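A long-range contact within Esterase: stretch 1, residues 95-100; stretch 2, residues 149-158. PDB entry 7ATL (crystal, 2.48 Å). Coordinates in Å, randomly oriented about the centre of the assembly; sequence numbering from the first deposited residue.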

# COMPACT_ATOMS: atom_id res chain seq x y z
N PRO A 95 25.81 2.37 -1.20
CA PRO A 95 26.93 2.57 -0.27
C PRO A 95 26.84 3.83 0.59
O PRO A 95 27.39 3.85 1.65
CB PRO A 95 28.18 2.59 -1.17
CG PRO A 95 27.75 2.02 -2.53
CD PRO A 95 26.24 2.18 -2.60
N TRP A 96 26.12 4.85 0.13
CA TRP A 96 25.90 6.16 0.80
C TRP A 96 24.72 6.13 1.79
O TRP A 96 24.59 7.08 2.59
CB TRP A 96 25.70 7.23 -0.28
CG TRP A 96 24.75 6.81 -1.37
CD1 TRP A 96 25.09 6.31 -2.59
CD2 TRP A 96 23.31 6.84 -1.34
NE1 TRP A 96 23.97 6.02 -3.31
CE2 TRP A 96 22.86 6.35 -2.58
CE3 TRP A 96 22.36 7.22 -0.37
CZ2 TRP A 96 21.51 6.24 -2.89
CZ3 TRP A 96 21.02 7.11 -0.68
CH2 TRP A 96 20.60 6.63 -1.93
N PHE A 97 23.85 5.11 1.76
CA PHE A 97 22.73 4.99 2.73
C PHE A 97 23.24 4.33 4.01
O PHE A 97 23.05 3.10 4.23
CB PHE A 97 21.54 4.24 2.13
CG PHE A 97 20.26 4.49 2.89
CD1 PHE A 97 19.49 5.61 2.61
CD2 PHE A 97 19.87 3.65 3.91
CE1 PHE A 97 18.35 5.89 3.34
CE2 PHE A 97 18.72 3.92 4.63
CZ PHE A 97 17.96 5.03 4.33
N THR A 98 23.84 5.15 4.87
CA THR A 98 24.47 4.70 6.13
C THR A 98 24.03 5.59 7.29
O THR A 98 24.87 6.12 8.01
CB THR A 98 25.99 4.63 5.97
OG1 THR A 98 26.46 5.87 5.46
CG2 THR A 98 26.42 3.55 5.01
N PRO A 99 22.71 5.75 7.52
CA PRO A 99 22.21 6.61 8.60
C PRO A 99 22.65 6.14 9.99
O PRO A 99 22.94 4.97 10.18
CB PRO A 99 20.69 6.52 8.48
CG PRO A 99 20.48 5.20 7.78
CD PRO A 99 21.61 5.13 6.77
N ALA A 100 22.63 7.09 10.94
CA ALA A 100 23.09 6.92 12.33
C ALA A 100 21.91 7.02 13.28
O ALA A 100 20.97 7.71 12.94
CB ALA A 100 24.10 7.98 12.63
N LEU A 149 14.66 10.14 -6.91
CA LEU A 149 14.60 9.16 -5.79
C LEU A 149 15.92 9.22 -5.03
O LEU A 149 15.91 9.31 -3.81
CB LEU A 149 14.37 7.76 -6.38
CG LEU A 149 14.32 6.62 -5.37
CD1 LEU A 149 13.29 6.91 -4.28
CD2 LEU A 149 13.98 5.32 -6.07
N GLU A 150 17.03 9.12 -5.76
CA GLU A 150 18.38 9.10 -5.15
C GLU A 150 18.55 10.35 -4.29
O GLU A 150 19.06 10.21 -3.16
CB GLU A 150 19.47 9.01 -6.22
CG GLU A 150 20.84 8.91 -5.58
CD GLU A 150 22.00 8.58 -6.50
OE1 GLU A 150 23.08 9.18 -6.28
OE2 GLU A 150 21.84 7.69 -7.38
N GLN A 151 18.15 11.52 -4.80
CA GLN A 151 18.33 12.83 -4.11
C GLN A 151 17.49 12.78 -2.83
O GLN A 151 18.01 13.16 -1.77
CB GLN A 151 17.98 14.02 -5.00
CG GLN A 151 19.03 14.37 -6.04
CD GLN A 151 18.44 15.25 -7.12
OE1 GLN A 151 17.25 15.54 -7.17
NE2 GLN A 151 19.27 15.69 -8.03
N ASN A 152 16.28 12.22 -2.90
CA ASN A 152 15.40 12.11 -1.71
C ASN A 152 15.98 11.15 -0.66
O ASN A 152 15.87 11.44 0.55
CB ASN A 152 13.98 11.69 -2.07
CG ASN A 152 13.03 11.94 -0.92
OD1 ASN A 152 13.12 12.99 -0.28
ND2 ASN A 152 12.15 10.98 -0.65
N LEU A 153 16.57 10.04 -1.10
CA LEU A 153 17.11 9.02 -0.17
C LEU A 153 18.45 9.49 0.42
O LEU A 153 18.78 9.06 1.56
CB LEU A 153 17.22 7.67 -0.89
CG LEU A 153 15.90 7.06 -1.36
CD1 LEU A 153 16.12 5.68 -1.94
CD2 LEU A 153 14.87 7.00 -0.23
N ARG A 154 19.19 10.35 -0.29
CA ARG A 154 20.42 10.96 0.27
C ARG A 154 20.01 11.92 1.39
O ARG A 154 20.78 12.04 2.38
CB ARG A 154 21.29 11.62 -0.80
CG ARG A 154 22.09 10.63 -1.63
CD ARG A 154 22.62 11.25 -2.92
NE ARG A 154 23.49 10.34 -3.64
CZ ARG A 154 24.74 10.03 -3.30
NH1 ARG A 154 25.28 10.54 -2.20
NH2 ARG A 154 25.44 9.19 -4.04
N LEU A 155 18.85 12.55 1.27
CA LEU A 155 18.34 13.43 2.35
C LEU A 155 17.96 12.55 3.54
O LEU A 155 18.37 12.87 4.68
CB LEU A 155 17.17 14.27 1.82
CG LEU A 155 17.51 15.37 0.79
CD1 LEU A 155 16.26 16.18 0.45
CD2 LEU A 155 18.60 16.32 1.27
N LEU A 156 17.23 11.45 3.29
CA LEU A 156 16.77 10.48 4.33
C LEU A 156 17.99 9.91 5.09
O LEU A 156 17.89 9.71 6.33
CB LEU A 156 15.96 9.37 3.66
CG LEU A 156 15.41 8.28 4.57
CD1 LEU A 156 14.51 8.85 5.66
CD2 LEU A 156 14.64 7.26 3.75
N ALA A 157 19.08 9.65 4.36
CA ALA A 157 20.34 9.07 4.89
C ALA A 157 20.91 9.98 5.97
O ALA A 157 21.60 9.46 6.86
CB ALA A 157 21.35 8.87 3.78
N GLN A 158 20.62 11.29 5.90
CA GLN A 158 21.18 12.31 6.83
C GLN A 158 20.33 12.45 8.10
O GLN A 158 20.75 13.17 9.03
CB GLN A 158 21.30 13.66 6.13
CG GLN A 158 22.31 13.68 4.99
CD GLN A 158 22.17 15.00 4.27
OE1 GLN A 158 21.83 15.05 3.09
NE2 GLN A 158 22.34 16.07 5.02
O HOH W 1 24.46 8.56 5.52
O HOH W 2 21.89 9.96 9.96

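Stretch 1 is an irregular segment that runs along one side of the helix in stretch 2, and the two meet almost entirely through side chains of the loop laid against the helix surface. The contact buries 416 Å² in all, counting both sides, and no direct hydrogen bond crosses it. The backbones come nearest at its far end, where the CA atoms of P99 and A157 lie 4.8 Å apart; towards W96 they are further apart, and the indole reaches across to the helix.

W96 is the main bump. Its CA-to-CB bond points toward the helix, and with chi1 in the p well the ring lies over successive turns, reaching E150, L153 and R154. The six-membered ring settles against the helix backbone and the base of a leucine: CZ3 is 3.7 Å from C of L153, and CH2 is 3.7 Å from CB of L153. On its E150 side, CZ2 of W96 approaches CG of E150 at 3.8 Å, so that the aliphatic part of the glutamate borders the indole.

R154 covers one face of this ring. Its CA-to-CB bond points sideways, but the extended side chain carries the guanidinium across the indole, where it lies flat with the centres 3.8 Å apart and the planes at 23°. R154 CZ sits 3.8 Å from the centroid of the W96 five-membered ring and 12° off the normal, a cation-pi arrangement that sets the positive charge over the electron-rich face; NH2 of R154 comes within 3.2 Å of CD1 of W96. Further back along the same side chain, R154 CG stands 3.9 Å from the centroid of the W96 six-membered ring, a CH-pi contact. The arginine thus matches the length of the indole, methylene over one ring and guanidinium over the other. The same guanidinium makes a salt bridge to E150, one helical turn earlier: R154 NE donates to OE1 of E150 at 2.9 Å, leaving the guanidinium face free for the tryptophan.

F97 fills the next hollow, between L153, L156 and A157. Its ring edge meets the helix, with CE1 of F97 4.0 Å from CD2 of L156 and 3.7 Å from the carbonyl O of L153, an oxygen already engaged by the A157 amide in the helix. The small side chain of A157 fits between the loop residues: its CB lies 3.9 Å from CD1 of F97 and also 3.9 Å from O of W96.

At P99 the close backbone approach brings CA of P99 3.4 Å from O of A157, a CA-H...O contact bent to 124° at the hydrogen and so at most a weak attraction. Two waters supplement it. Water 1 donates to O of W96 and O of A157, each at 3.3 Å, and accepts weakly from T98 OG1; water 2 donates to O of A157 at 3.2 Å and accepts from N of A100 at 3.1 Å. Solvent therefore supplies the hydrogen-bonded links that the stretches do not make directly.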